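Local coordinates for protein phosphoribosylaminoimidazole-succinocarboxamide synthase (Ehrlichia chaffeensis str. Arkansas, PDB 3KRE) that catalyses the ATP-dependent joining of L-aspartate to the carboxylate of 5-amino-1-(5-phosphoribosyl)imidazole-4-carboxylate, giving SAICAR in de novo purine biosynthesis, at residues 69-74 with 218-223; 86-91 with 211-216; 109-114 with 196-201; 113-118 with 138-143. All coordinates share one frame; numbering follows the deposited sequence. Where two conformers were deposited one is given.

Contact 1. Residues 69-74 with 218-223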
# COMPACT_ATOMS: atom_id res chain seq x y z
N ILE A 69 -3.73 11.44 8.73
CA ILE A 69 -3.64 10.99 10.09
C ILE A 69 -4.12 9.56 10.18
O ILE A 69 -3.46 8.69 10.76
CB ILE A 69 -4.44 11.92 11.04
CG1 ILE A 69 -3.75 13.31 11.09
CG2 ILE A 69 -4.57 11.29 12.44
CD1 ILE A 69 -4.54 14.38 11.84
N LEU A 70 -5.28 9.29 9.61
CA LEU A 70 -5.81 7.94 9.66
C LEU A 70 -4.92 6.94 8.90
O LEU A 70 -4.67 5.83 9.39
CB LEU A 70 -7.25 7.89 9.15
CG LEU A 70 -8.26 8.70 9.95
CD1 LEU A 70 -9.61 8.61 9.20
CD2 LEU A 70 -8.36 8.15 11.39
N ASN A 71 -4.37 7.35 7.76
CA ASN A 71 -3.48 6.49 6.98
C ASN A 71 -2.18 6.19 7.74
O ASN A 71 -1.71 5.04 7.78
CB ASN A 71 -3.18 7.09 5.58
CG ASN A 71 -4.31 6.91 4.60
OD1 ASN A 71 -4.26 7.41 3.46
ND2 ASN A 71 -5.33 6.23 5.01
N ASN A 72 -1.66 7.21 8.43
CA ASN A 72 -0.50 7.04 9.28
C ASN A 72 -0.75 5.98 10.37
O ASN A 72 0.04 5.03 10.55
CB ASN A 72 -0.12 8.38 9.91
CG ASN A 72 1.08 8.29 10.79
OD1 ASN A 72 2.11 7.69 10.41
ND2 ASN A 72 0.98 8.89 11.98
N TYR A 73 -1.84 6.14 11.10
CA TYR A 73 -2.22 5.18 12.14
C TYR A 73 -2.50 3.78 11.60
O TYR A 73 -2.01 2.80 12.15
CB TYR A 73 -3.40 5.66 12.94
CG TYR A 73 -3.12 6.88 13.81
CD1 TYR A 73 -1.91 6.99 14.49
CD2 TYR A 73 -4.10 7.83 14.03
CE1 TYR A 73 -1.65 8.05 15.31
CE2 TYR A 73 -3.86 8.91 14.86
CZ TYR A 73 -2.61 9.01 15.49
OH TYR A 73 -2.31 10.05 16.36
N ILE A 74 -3.26 3.69 10.51
CA ILE A 74 -3.56 2.39 9.92
C ILE A 74 -2.29 1.71 9.40
O ILE A 74 -2.06 0.53 9.66
CB ILE A 74 -4.62 2.50 8.77
CG1 ILE A 74 -5.94 2.89 9.36
CG2 ILE A 74 -4.74 1.17 8.01
CD1 ILE A 74 -7.01 3.44 8.32
N ILE A 218 0.48 0.87 3.98
CA ILE A 218 -0.61 -0.07 3.87
C ILE A 218 -1.80 0.62 4.49
O ILE A 218 -1.91 0.73 5.71
CB ILE A 218 -0.33 -1.38 4.60
CG1 ILE A 218 1.01 -1.98 4.13
CG2 ILE A 218 -1.52 -2.37 4.40
CD1 ILE A 218 1.55 -2.95 5.16
N SER A 219 -2.71 1.09 3.65
CA SER A 219 -3.80 1.91 4.14
C SER A 219 -4.98 1.83 3.17
O SER A 219 -4.87 1.20 2.12
CB SER A 219 -3.32 3.36 4.26
OG SER A 219 -3.22 3.95 2.96
N PRO A 220 -6.08 2.55 3.49
CA PRO A 220 -7.17 2.64 2.52
C PRO A 220 -6.81 3.38 1.23
O PRO A 220 -7.56 3.33 0.28
CB PRO A 220 -8.30 3.28 3.32
CG PRO A 220 -7.94 3.06 4.76
CD PRO A 220 -6.48 3.09 4.81
N ASP A 221 -5.64 4.04 1.16
CA ASP A 221 -5.16 4.58 -0.11
C ASP A 221 -4.56 3.48 -1.01
O ASP A 221 -4.41 3.69 -2.22
CB ASP A 221 -4.08 5.64 0.10
CG ASP A 221 -4.64 7.02 0.26
OD1 ASP A 221 -5.86 7.19 0.53
OD2 ASP A 221 -3.85 7.96 0.04
N THR A 222 -4.17 2.35 -0.41
CA THR A 222 -3.44 1.31 -1.16
C THR A 222 -4.11 -0.09 -1.11
O THR A 222 -3.59 -1.02 -1.70
CB THR A 222 -1.97 1.18 -0.64
OG1 THR A 222 -1.98 0.74 0.72
CG2 THR A 222 -1.19 2.56 -0.80
N CYS A 223 -5.24 -0.22 -0.40
CA CYS A 223 -5.99 -1.47 -0.28
C CYS A 223 -7.45 -1.19 -0.59
O CYS A 223 -8.02 -0.21 -0.08
CB CYS A 223 -5.96 -2.05 1.15
SG CYS A 223 -4.34 -2.26 1.86
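Asn71 and Ile74, one turn apart on helix 67-84, meet the loop that leads from strand 213-214 to strand 223-227, and the part of that loop facing them is an ST turn built on Ser219. The turn is defined by the bond from Asp221 N to Ser219 OG, 3.0 Å long with 148° at the hydrogen. Backbone approach is closest between Asn71 and Ser219, whose CA atoms are 5.4 Å apart.

Along the helix, Asn71 comes first. Its CG lies anti to the carbonyl carbon (chi1 -77°), which carries the amide out to the loop although CB itself does not point there. The amide passes alongside Pro220, the two side chains running in opposite directions, and it crosses Asp221 at about a right angle, with amide and carboxylate planes 76° apart. Its CG is 3.6 Å from Ser219 OG. The Asp221 carboxylate is held from beyond the two segments: Tyr250 OH hydrogen-bonds to OD1 and Lys67 forms a salt bridge with OD2, while Ser219 OG is also joined to Glu217.

Ile74, whose CB is directed toward the loop, is the next residue to touch. It divides the work between its branches: CG2 lies 3.7 Å from Ile218 O, whereas the longer arm ends against the CG-CD edge of the proline. Helix 246-257 packs beside this junction through Tyr250, which touches both Asn71 and Pro220. The contact thus joins a helix flank to a largely buried part of the loop, and its apolar end is defined by Ile74 CD1 standing 3.6 Å from Pro220 CD.

Contact 2. Residues 86-91 with 211-216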
# COMPACT_ATOMS: atom_id res chain seq x y z
N GLY A 86 6.93 -11.79 11.02
CA GLY A 86 8.24 -11.97 10.44
C GLY A 86 8.48 -11.29 9.11
O GLY A 86 9.50 -11.55 8.46
N ILE A 87 7.56 -10.44 8.69
CA ILE A 87 7.77 -9.65 7.49
C ILE A 87 8.73 -8.48 7.80
O ILE A 87 8.56 -7.79 8.82
CB ILE A 87 6.45 -9.09 6.93
CG1 ILE A 87 5.43 -10.22 6.63
CG2 ILE A 87 6.72 -8.24 5.71
CD1 ILE A 87 5.83 -11.27 5.54
N LYS A 88 9.76 -8.32 6.95
CA LYS A 88 10.73 -7.23 7.09
C LYS A 88 10.11 -5.97 6.50
O LYS A 88 9.59 -6.01 5.37
CB LYS A 88 12.03 -7.59 6.36
CG LYS A 88 12.67 -8.86 6.88
CD LYS A 88 13.99 -9.25 6.20
CE LYS A 88 14.44 -10.62 6.74
NZ LYS A 88 15.75 -11.04 6.15
N THR A 89 10.19 -4.86 7.23
CA THR A 89 9.54 -3.62 6.78
C THR A 89 10.45 -2.44 7.06
O THR A 89 11.42 -2.56 7.82
CB THR A 89 8.22 -3.34 7.49
OG1 THR A 89 8.49 -2.85 8.81
CG2 THR A 89 7.34 -4.57 7.59
N HIS A 90 10.10 -1.28 6.50
CA HIS A 90 10.85 -0.07 6.80
C HIS A 90 10.42 0.61 8.11
O HIS A 90 11.02 1.59 8.55
CB HIS A 90 10.76 0.91 5.64
CG HIS A 90 9.41 1.54 5.44
ND1 HIS A 90 9.23 2.64 4.63
CD2 HIS A 90 8.22 1.27 6.00
CE1 HIS A 90 7.96 2.98 4.64
NE2 HIS A 90 7.32 2.18 5.47
N PHE A 91 9.44 0.04 8.79
CA PHE A 91 8.85 0.76 9.92
C PHE A 91 9.75 0.72 11.16
O PHE A 91 10.23 -0.36 11.58
CB PHE A 91 7.48 0.19 10.24
CG PHE A 91 6.86 0.80 11.47
CD1 PHE A 91 6.19 2.00 11.40
CD2 PHE A 91 6.95 0.14 12.70
CE1 PHE A 91 5.64 2.57 12.55
CE2 PHE A 91 6.38 0.69 13.87
CZ PHE A 91 5.72 1.91 13.78
N ASP A 211 17.82 -8.02 1.99
CA ASP A 211 16.53 -8.66 1.70
C ASP A 211 15.56 -7.54 1.29
O ASP A 211 15.91 -6.35 1.27
CB ASP A 211 16.07 -9.46 2.92
CG ASP A 211 15.04 -10.55 2.59
OD1 ASP A 211 14.55 -10.68 1.44
OD2 ASP A 211 14.74 -11.31 3.54
N LEU A 212 14.34 -7.93 0.92
CA LEU A 212 13.32 -7.03 0.45
C LEU A 212 12.54 -6.53 1.66
O LEU A 212 12.03 -7.33 2.46
CB LEU A 212 12.40 -7.78 -0.52
CG LEU A 212 13.06 -8.30 -1.79
CD1 LEU A 212 12.06 -9.17 -2.63
CD2 LEU A 212 13.64 -7.13 -2.61
N PHE A 213 12.50 -5.21 1.83
CA PHE A 213 11.80 -4.57 2.94
C PHE A 213 10.54 -3.95 2.43
O PHE A 213 10.58 -3.14 1.51
CB PHE A 213 12.68 -3.50 3.59
CG PHE A 213 13.81 -4.11 4.39
CD1 PHE A 213 13.72 -4.26 5.76
CD2 PHE A 213 14.92 -4.64 3.73
CE1 PHE A 213 14.72 -4.85 6.48
CE2 PHE A 213 15.95 -5.28 4.47
CZ PHE A 213 15.86 -5.35 5.82
N LEU A 214 9.44 -4.25 3.09
CA LEU A 214 8.19 -3.60 2.74
C LEU A 214 8.25 -2.10 3.07
O LEU A 214 8.65 -1.69 4.18
CB LEU A 214 7.01 -4.24 3.47
CG LEU A 214 5.63 -3.82 2.98
CD1 LEU A 214 5.37 -4.35 1.56
CD2 LEU A 214 4.61 -4.37 3.97
N ALA A 215 7.82 -1.29 2.12
CA ALA A 215 7.93 0.18 2.26
C ALA A 215 6.59 0.85 1.95
O ALA A 215 5.54 0.22 2.08
CB ALA A 215 9.02 0.65 1.34
N ASP A 216 6.61 2.13 1.56
CA ASP A 216 5.39 2.90 1.28
C ASP A 216 4.38 2.76 2.42
O ASP A 216 4.78 2.93 3.57
CB ASP A 216 4.79 2.54 -0.07
CG ASP A 216 3.82 3.61 -0.56
OD1 ASP A 216 4.25 4.75 -0.67
OD2 ASP A 216 2.62 3.33 -0.74
O HOH W 1 9.46 -7.89 3.26
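Lys88, Thr89 and His90 run beside Phe213, Leu214 and Ala215 in a single beta bridge, centred on Thr89 and Leu214, whose CA atoms are 4.3 Å apart. Two backbone bonds define it: Leu214 N to Lys88 O, 2.9 Å and nearly straight at 173°, and His90 N to Leu214 O, 2.8 Å. Water 1 donates to both Lys88 O and Leu212 O, so Lys88 O receives two donors.

Side chains extend the bridge at both ends. Lys88 is stretched out beyond CG and crosses Asp211 at about a right angle; NZ forms a 2.8 Å salt bridge to OD2 through the anti lone pair. Lys88 CB rests off-centre against the Phe213 ring in a CH-pi contact. At the other end, Ala215 CA sits 3.6 Å from the His90 ring centroid, only 7° off the normal, a CH-pi contact squarely over the face.

In the second shell, Thr89 OG1 accepts from Phe91 N in an ST turn, and Asp211 OD2 also pairs with Lys171. Segment 86-91 begins at Gly86, the C-prime residue of the Schellman motif that ends helix 67-84, while strand 213-214 pairs with strand 192-204; Leu214 touches Leu82 of that helix as well as Leu199 and Phe201 of that strand.

Contact 3. Residues 109-114 with 196-201. With EDO (1,2-ethanediol), chain G; EDO (1,2-ethanediol), chain F.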
# COMPACT_ATOMS: atom_id res chain seq x y z
N PRO A 109 11.58 0.02 -8.26
CA PRO A 109 10.53 0.81 -8.92
C PRO A 109 9.42 -0.05 -9.52
O PRO A 109 9.04 0.15 -10.69
CB PRO A 109 11.31 1.52 -10.02
CG PRO A 109 12.27 0.51 -10.45
CD PRO A 109 12.67 -0.29 -9.20
N ILE A 110 8.92 -0.99 -8.71
CA ILE A 110 7.81 -1.90 -9.06
C ILE A 110 6.68 -1.72 -8.05
O ILE A 110 6.95 -1.63 -6.85
CB ILE A 110 8.28 -3.38 -8.96
CG1 ILE A 110 9.48 -3.63 -9.88
CG2 ILE A 110 7.12 -4.33 -9.27
CD1 ILE A 110 10.11 -5.01 -9.70
N GLU A 111 5.44 -1.71 -8.50
CA GLU A 111 4.27 -1.81 -7.63
C GLU A 111 3.79 -3.24 -7.79
O GLU A 111 3.62 -3.70 -8.92
CB GLU A 111 3.20 -0.86 -8.09
CG GLU A 111 3.62 0.58 -7.94
CD GLU A 111 2.50 1.52 -8.19
OE1 GLU A 111 2.07 1.64 -9.36
OE2 GLU A 111 2.06 2.17 -7.22
N VAL A 112 3.60 -3.94 -6.68
CA VAL A 112 3.07 -5.29 -6.72
C VAL A 112 1.61 -5.19 -6.34
O VAL A 112 1.28 -4.70 -5.26
CB VAL A 112 3.81 -6.21 -5.74
CG1 VAL A 112 3.34 -7.64 -5.93
CG2 VAL A 112 5.36 -6.08 -5.93
N VAL A 113 0.73 -5.62 -7.23
CA VAL A 113 -0.70 -5.57 -6.95
C VAL A 113 -1.17 -6.98 -6.75
O VAL A 113 -0.89 -7.83 -7.60
CB VAL A 113 -1.51 -4.87 -8.07
CG1 VAL A 113 -3.00 -4.99 -7.79
CG2 VAL A 113 -1.08 -3.38 -8.22
N ILE A 114 -1.83 -7.23 -5.63
CA ILE A 114 -2.35 -8.53 -5.26
C ILE A 114 -3.88 -8.43 -5.25
O ILE A 114 -4.45 -7.57 -4.57
CB ILE A 114 -1.84 -8.99 -3.86
CG1 ILE A 114 -0.31 -9.04 -3.80
CG2 ILE A 114 -2.35 -10.37 -3.57
CD1 ILE A 114 0.35 -7.70 -3.50
N ASP A 196 -8.21 -6.13 -2.84
CA ASP A 196 -6.93 -6.12 -3.49
C ASP A 196 -6.07 -5.10 -2.75
O ASP A 196 -6.59 -4.39 -1.90
CB ASP A 196 -7.02 -5.80 -5.00
CG ASP A 196 -7.60 -4.40 -5.33
OD1 ASP A 196 -7.28 -3.41 -4.66
OD2 ASP A 196 -8.34 -4.27 -6.33
N PHE A 197 -4.79 -5.07 -3.07
CA PHE A 197 -3.89 -4.07 -2.49
C PHE A 197 -2.58 -3.99 -3.26
O PHE A 197 -2.30 -4.86 -4.07
CB PHE A 197 -3.63 -4.35 -1.00
CG PHE A 197 -2.92 -5.64 -0.72
CD1 PHE A 197 -1.59 -5.64 -0.35
CD2 PHE A 197 -3.58 -6.83 -0.78
CE1 PHE A 197 -0.94 -6.82 -0.06
CE2 PHE A 197 -2.93 -8.04 -0.48
CZ PHE A 197 -1.61 -8.02 -0.13
N LYS A 198 -1.84 -2.89 -3.04
CA LYS A 198 -0.60 -2.61 -3.72
C LYS A 198 0.50 -2.51 -2.67
O LYS A 198 0.33 -1.87 -1.63
CB LYS A 198 -0.70 -1.28 -4.50
CG LYS A 198 0.56 -0.84 -5.27
CD LYS A 198 1.59 -0.07 -4.44
CE LYS A 198 1.28 1.45 -4.26
NZ LYS A 198 1.90 1.86 -2.96
N LEU A 199 1.64 -3.14 -2.98
CA LEU A 199 2.83 -3.11 -2.15
C LEU A 199 4.00 -2.53 -2.93
O LEU A 199 4.08 -2.66 -4.15
CB LEU A 199 3.24 -4.53 -1.75
CG LEU A 199 2.21 -5.32 -0.95
CD1 LEU A 199 2.78 -6.74 -0.66
CD2 LEU A 199 1.82 -4.56 0.36
N GLU A 200 4.93 -1.91 -2.20
CA GLU A 200 6.23 -1.53 -2.73
C GLU A 200 7.28 -1.99 -1.76
O GLU A 200 7.07 -1.97 -0.54
CB GLU A 200 6.34 0.01 -2.86
CG GLU A 200 5.39 0.55 -3.91
CD GLU A 200 5.46 2.06 -4.02
OE1 GLU A 200 6.55 2.64 -3.81
OE2 GLU A 200 4.42 2.64 -4.37
N PHE A 201 8.42 -2.37 -2.32
CA PHE A 201 9.52 -2.86 -1.51
C PHE A 201 10.76 -2.05 -1.82
O PHE A 201 10.90 -1.48 -2.91
CB PHE A 201 9.81 -4.31 -1.86
CG PHE A 201 8.72 -5.30 -1.39
CD1 PHE A 201 8.85 -6.01 -0.21
CD2 PHE A 201 7.59 -5.52 -2.18
CE1 PHE A 201 7.83 -6.91 0.18
CE2 PHE A 201 6.59 -6.42 -1.76
CZ PHE A 201 6.74 -7.11 -0.62
C1 EDO G . -4.76 -1.41 -5.02
O1 EDO G . -6.16 -1.32 -5.11
C2 EDO G . -4.20 -0.78 -6.28
O2 EDO G . -4.41 -1.71 -7.33
C1 EDO F . -0.24 0.75 -10.95
O1 EDO F . -0.43 2.00 -10.28
C2 EDO F . -1.34 -0.18 -10.52
O2 EDO F . -2.54 0.38 -11.03
O HOH W 2 8.80 -2.30 -5.04
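Val112 and Leu199 form one antiparallel hydrogen-bonded pair and Ile114 and Phe197 the next, with Val113 and Lys198 as the non-hydrogen-bonded pair between them. Four N-H to O=C bonds of 2.8 to 2.9 Å establish this register in the central antiparallel sheet, and the strand axes run 160° apart.

Apolar packing occupies the face of Val112, Ile114, Phe197 and Leu199, which helix 166-189 covers. Ile114 lies over one face of the Phe197 ring, its CB 4.1 Å from the centroid in a CH-pi contact. The ring reaches this place because its CG stands between the backbone N and the carbonyl carbon (chi1 64°). Ile114 CD1 continues to Leu199 CD1 at 3.9 Å.

Polar groups gather on the face of Val113 and Lys198. Lys198, bent at chi2 and chi3, sends NZ to Glu200 OE2 at 3.0 Å, meeting it from above the carboxylate plane, and also pairs with Asp216. Glu111 OE2 lies 3.7 Å from Glu200 OE2, the carboxylate planes 74° apart; Lys144 forms a second salt bridge to Glu200.

Lys198 probably offsets the repulsion between these acids directly at Glu200, whereas its NZ, 4.3 Å from Glu111 OE2, could act on Glu111 only through longer-range attraction.

Contact 4. Residues 113-118 with 138-143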
# COMPACT_ATOMS: atom_id res chain seq x y z
N VAL A 113 0.73 -5.62 -7.23
CA VAL A 113 -0.70 -5.57 -6.95
C VAL A 113 -1.17 -6.98 -6.75
O VAL A 113 -0.89 -7.83 -7.60
CB VAL A 113 -1.51 -4.87 -8.07
CG1 VAL A 113 -3.00 -4.99 -7.79
CG2 VAL A 113 -1.08 -3.38 -8.22
N ILE A 114 -1.83 -7.23 -5.63
CA ILE A 114 -2.35 -8.53 -5.26
C ILE A 114 -3.88 -8.43 -5.25
O ILE A 114 -4.45 -7.57 -4.57
CB ILE A 114 -1.84 -8.99 -3.86
CG1 ILE A 114 -0.31 -9.04 -3.80
CG2 ILE A 114 -2.35 -10.37 -3.57
CD1 ILE A 114 0.35 -7.70 -3.50
N ARG A 115 -4.53 -9.29 -6.01
CA ARG A 115 -6.01 -9.24 -6.17
C ARG A 115 -6.67 -10.52 -5.69
O ARG A 115 -6.32 -11.64 -6.14
CB ARG A 115 -6.37 -9.01 -7.64
CG ARG A 115 -5.63 -7.86 -8.34
CD ARG A 115 -6.14 -7.63 -9.73
NE ARG A 115 -5.40 -6.57 -10.40
CZ ARG A 115 -5.68 -5.27 -10.31
NH1 ARG A 115 -6.70 -4.84 -9.59
NH2 ARG A 115 -4.95 -4.40 -10.97
N ASN A 116 -7.66 -10.35 -4.79
CA ASN A 116 -8.50 -11.43 -4.31
C ASN A 116 -9.85 -11.49 -5.03
O ASN A 116 -10.36 -12.57 -5.28
CB ASN A 116 -8.69 -11.33 -2.80
CG ASN A 116 -7.38 -11.51 -2.06
OD1 ASN A 116 -6.67 -12.47 -2.31
ND2 ASN A 116 -7.05 -10.59 -1.18
N LEU A 117 -10.42 -10.33 -5.29
CA LEU A 117 -11.59 -10.19 -6.14
C LEU A 117 -11.25 -9.22 -7.27
O LEU A 117 -10.33 -8.43 -7.17
CB LEU A 117 -12.78 -9.64 -5.36
CG LEU A 117 -13.09 -10.16 -3.94
CD1 LEU A 117 -14.36 -9.38 -3.43
CD2 LEU A 117 -13.30 -11.66 -3.90
N ALA A 118 -12.03 -9.29 -8.34
CA ALA A 118 -11.90 -8.35 -9.44
C ALA A 118 -12.38 -6.97 -9.03
O ALA A 118 -13.45 -6.84 -8.44
CB ALA A 118 -12.74 -8.80 -10.62
N ILE A 138 -4.33 -13.16 -7.55
CA ILE A 138 -3.63 -12.76 -8.74
C ILE A 138 -2.68 -11.59 -8.46
O ILE A 138 -3.11 -10.50 -8.10
CB ILE A 138 -4.60 -12.35 -9.88
CG1 ILE A 138 -5.45 -13.55 -10.27
CG2 ILE A 138 -3.80 -11.84 -11.11
CD1 ILE A 138 -6.58 -13.27 -11.23
N ILE A 139 -1.40 -11.83 -8.70
CA ILE A 139 -0.37 -10.84 -8.59
C ILE A 139 -0.11 -10.27 -9.97
O ILE A 139 0.07 -11.02 -10.93
CB ILE A 139 0.92 -11.42 -8.07
CG1 ILE A 139 0.70 -11.82 -6.61
CG2 ILE A 139 2.07 -10.38 -8.17
CD1 ILE A 139 1.87 -12.48 -5.97
N GLU A 140 -0.09 -8.95 -10.03
CA GLU A 140 0.35 -8.22 -11.21
C GLU A 140 1.42 -7.20 -10.83
O GLU A 140 1.36 -6.59 -9.74
CB GLU A 140 -0.84 -7.50 -11.83
CG GLU A 140 -1.98 -8.38 -12.42
CD GLU A 140 -3.10 -7.56 -13.03
OE1 GLU A 140 -3.51 -6.57 -12.39
OE2 GLU A 140 -3.56 -7.89 -14.14
N PHE A 141 2.39 -7.01 -11.73
CA PHE A 141 3.50 -6.08 -11.51
C PHE A 141 3.38 -4.86 -12.40
O PHE A 141 3.03 -4.99 -13.56
CB PHE A 141 4.82 -6.77 -11.82
CG PHE A 141 5.13 -7.91 -10.92
CD1 PHE A 141 5.56 -7.68 -9.62
CD2 PHE A 141 5.00 -9.24 -11.35
CE1 PHE A 141 5.88 -8.73 -8.77
CE2 PHE A 141 5.29 -10.30 -10.49
CZ PHE A 141 5.73 -10.05 -9.20
N TYR A 142 3.71 -3.68 -11.84
CA TYR A 142 3.71 -2.44 -12.62
C TYR A 142 5.01 -1.70 -12.40
O TYR A 142 5.54 -1.70 -11.31
CB TYR A 142 2.53 -1.56 -12.26
CG TYR A 142 1.21 -2.22 -12.49
CD1 TYR A 142 0.49 -1.95 -13.64
CD2 TYR A 142 0.69 -3.14 -11.58
CE1 TYR A 142 -0.71 -2.55 -13.88
CE2 TYR A 142 -0.50 -3.76 -11.81
CZ TYR A 142 -1.21 -3.45 -12.97
OH TYR A 142 -2.42 -4.08 -13.22
N TYR A 143 5.51 -1.09 -13.45
CA TYR A 143 6.64 -0.19 -13.35
C TYR A 143 6.15 1.17 -12.80
O TYR A 143 5.23 1.77 -13.37
CB TYR A 143 7.20 0.01 -14.75
CG TYR A 143 8.35 1.00 -14.84
CD1 TYR A 143 9.38 0.97 -13.92
CD2 TYR A 143 8.41 1.92 -15.89
CE1 TYR A 143 10.45 1.86 -14.02
CE2 TYR A 143 9.46 2.80 -15.99
CZ TYR A 143 10.47 2.76 -15.04
OH TYR A 143 11.55 3.63 -15.11
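Arg115 has CG anti to the carbonyl carbon (chi1 -50°) and runs straight from CG to NE, while Glu140 has CG placed likewise and is extended beyond it; these torsions bring guanidinium and carboxylate together on one face of an antiparallel strand pair. Arg115 grips Glu140 side-on, with two of its nitrogens on a single oxygen: NE to OE1 is 2.7 Å and NH2 to OE1 is 3.0 Å. OE1 lies near the guanidinium plane, yet the two groups are turned 85° against each other, so NE reaches OE1 from above the carboxylate plane. Tyr142 OH donates a third bond to the same oxygen, at 2.8 Å. Three donors on OE1 would be expected to stabilise its negative charge, and Arg125 pairs with the other oxygen, OE2.

Val113 adds an apolar part to this face. Its CG1 stands 3.6 Å above the guanidinium plane, over the centre, and CG2 meets Tyr142 CE2 at 3.7 Å. On the reverse face, Ile114 and Ile139 lie side by side and point the same way, with their CG1 atoms 4.1 Å apart.

The backbone carries these groups in register: Val113 with Glu140 and Arg115 with Ile138 are hydrogen-bonded pairs, the two strands running 158° apart. Val113 N to Glu140 O is 2.8 Å and nearly straight.

At Asn116 the chain turns a corner, though its backbone still bonds to Phe134 of strand 133-143. Strand 110-115 lies between strands 133-143 and 192-204; Phe122 of helix 120-126 touches Arg115, Ile138 and Glu140, whereas helix 166-189 packs against Ile114 and Phe141 from the other face.

From the N terminus, helix 67-84 opens contact 1, which closes only at 218-223, so this contact closes the longest loop, with the other three nested inside. Contact 2, begun just after the helix, closes at 211-216 and encloses contacts 3 and 4. These two start from strand 110-115 and share Val113 and Ile114: contact 4 closes first, at 138-143, and contact 3 later, at 196-201, placing that strand between two sheet neighbours. Contacts 2 and 3 join through a salt bridge between Asp216 and Lys198, and contact 1 reaches contact 3 through Thr222 O near Lys198 N. Contacts 1 and 2 tie helix 67-84 and the turn after it to the region of the sheet, while contacts 3 and 4 join three of its strands.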